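Local coordinates for protein putative NADPH-dependent oxidoreductase (Desulfitobacterium hafniense DCB-2, PDB 3DB2) that probably acts as an NADPH-dependent oxidoreductase or dehydrogenase, pairing an N-terminal Rossmann domain for the dinucleotide with a C-terminal GFO/IDH/MocA-type domain, at residues C[53-57]-C[58-62]. Sequence-based numbering, arbitrary orientation.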
loop_
_atom_site.group_PDB
_atom_site.type_symbol
_atom_site.label_atom_id
_atom_site.label_comp_id
_atom_site.label_asym_id
_atom_site.label_seq_id
_atom_site.Cartn_x
_atom_site.Cartn_y
_atom_site.Cartn_z
ATOM N N ALA C 53 -41.613 -21.856 -2.327
ATOM C CA ALA C 53 -41.657 -23.044 -3.145
ATOM C C ALA C 53 -40.240 -23.459 -3.545
ATOM O O ALA C 53 -39.240 -22.766 -3.409
ATOM C CB ALA C 53 -42.513 -22.865 -4.400
ATOM N N GLY C 54 -40.124 -24.661 -4.066
ATOM C CA GLY C 54 -38.919 -25.187 -4.687
ATOM C C GLY C 54 -39.338 -25.694 -6.069
ATOM O O GLY C 54 -40.441 -26.214 -6.268
ATOM N N ASP C 55 -38.479 -25.538 -7.063
ATOM C CA ASP C 55 -38.866 -26.012 -8.399
ATOM C C ASP C 55 -37.881 -27.079 -8.835
ATOM O O ASP C 55 -36.671 -26.955 -8.647
ATOM C CB ASP C 55 -38.940 -24.805 -9.315
ATOM C CG ASP C 55 -40.245 -24.053 -9.171
ATOM O OD1 ASP C 55 -41.285 -24.711 -9.313
ATOM O OD2 ASP C 55 -40.248 -22.827 -8.937
ATOM N N ALA C 56 -38.386 -28.162 -9.421
ATOM C CA ALA C 56 -37.548 -29.267 -9.865
ATOM C C ALA C 56 -36.700 -28.884 -11.075
ATOM O O ALA C 56 -35.623 -29.444 -11.285
ATOM C CB ALA C 56 -38.415 -30.469 -10.186
ATOM N N THR C 57 -37.191 -27.956 -11.886
ATOM C CA THR C 57 -36.511 -27.586 -13.119
ATOM C C THR C 57 -36.485 -26.068 -13.287
ATOM O O THR C 57 -37.328 -25.347 -12.742
ATOM C CB THR C 57 -37.235 -28.258 -14.296
ATOM O OG1 THR C 57 -38.645 -28.043 -14.162
ATOM C CG2 THR C 57 -37.091 -29.774 -14.228
HETATM N N MSE C 58 -35.523 -25.577 -14.051
HETATM C CA MSE C 58 -35.432 -24.119 -14.246
HETATM C C MSE C 58 -36.677 -23.635 -14.977
HETATM O O MSE C 58 -37.152 -22.534 -14.741
HETATM C CB MSE C 58 -34.178 -23.818 -15.084
HETATM C CG MSE C 58 -32.924 -23.609 -14.235
HETATM SE SE MSE C 58 -33.133 -22.141 -12.963
HETATM C CE MSE C 58 -32.831 -20.712 -14.259
ATOM N N GLU C 59 -37.172 -24.479 -15.881
ATOM C CA GLU C 59 -38.337 -24.129 -16.703
ATOM C C GLU C 59 -39.536 -23.873 -15.806
ATOM O O GLU C 59 -40.381 -22.993 -15.951
ATOM C CB GLU C 59 -38.546 -25.270 -17.696
ATOM C CG GLU C 59 -37.475 -25.428 -18.754
ATOM C CD GLU C 59 -36.133 -25.959 -18.302
ATOM O OE1 GLU C 59 -36.043 -26.831 -17.409
ATOM O OE2 GLU C 59 -35.115 -25.498 -18.868
ATOM N N ALA C 60 -39.632 -24.651 -14.751
ATOM C CA ALA C 60 -40.761 -24.658 -13.827
ATOM C C ALA C 60 -40.724 -23.348 -13.042
ATOM O O ALA C 60 -41.719 -22.692 -12.753
ATOM C CB ALA C 60 -40.690 -25.876 -12.933
ATOM N N LEU C 61 -39.487 -22.962 -12.696
ATOM C CA LEU C 61 -39.296 -21.683 -11.978
ATOM C C LEU C 61 -39.668 -20.537 -12.900
ATOM O O LEU C 61 -40.411 -19.611 -12.557
ATOM C CB LEU C 61 -37.858 -21.607 -11.486
ATOM C CG LEU C 61 -37.391 -20.445 -10.614
ATOM C CD1 LEU C 61 -36.299 -20.953 -9.687
ATOM C CD2 LEU C 61 -36.934 -19.314 -11.516
ATOM N N LEU C 62 -39.161 -20.577 -14.132
ATOM C CA LEU C 62 -39.353 -19.429 -15.021
ATOM C C LEU C 62 -40.796 -19.283 -15.458
ATOM O O LEU C 62 -41.216 -18.182 -15.835
ATOM C CB LEU C 62 -38.369 -19.584 -16.175
ATOM C CG LEU C 62 -36.893 -19.436 -15.782
ATOM C CD1 LEU C 62 -35.964 -19.847 -16.911
ATOM C CD2 LEU C 62 -36.598 -17.997 -15.349
#
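The carboxylate of Asp55 lies against the helix backbone at Ala60 and Leu61, its side chain crossing that of Leu61 at about a right angle. Asp55 OD2 comes within 3.4 Å of Leu61 CA, while Asp55 OD1 rests 3.8 Å from Ala60 CB, the methyl. With CG anti to the carbonyl carbon (chi1 -81°), the acid reaches over to the first turn of helix 58-62. Asp55 OD2 is also hydrogen-bonded to Thr34 OG1 of strand 30-36 and salt-bridged to Arg64 NE, just past the helix. Cut back to an alanine, this position would probably leave Arg64 without its carboxylate mate and the Thr34 hydroxyl without this acceptor, and would uncover the flank of Leu61.

Thr57 is the N-cap of the helix. Its carbonyl O takes the first i to i+4 bond, from Leu61 N at 3.2 Å with an N-H...O angle of 156°, and a weaker, more bent one from Ala60 N at 3.1 Å. Thr57 OG1, turned between its own backbone N and carbonyl carbon (chi1 48°), sits 3.2 Å from Ala60 CB, a close approach to a methyl. On another side of the threonine, Glu59 bends back at chi2 to bring OE1 to 3.6 Å from Thr57 CB; its OE2 makes a weak hydrogen bond with Gln85.

This is the passage from strand to helix at one edge of the Rossmann domain. Strand 53-54, outermost in the parallel sheet within this chain, pairs with strand 30-36, and Asp55 continues that pairing with a backbone bond to Cys35. Leu61 packs onto Thr34 and Tyr36 of that strand and onto Ala9 and Ile11 of strand 6-11, while selenomethionine Met58 and Leu62 meet Gln85 and Cys86 of helix 79-88, so the short helix lies between sheet and neighbouring helix.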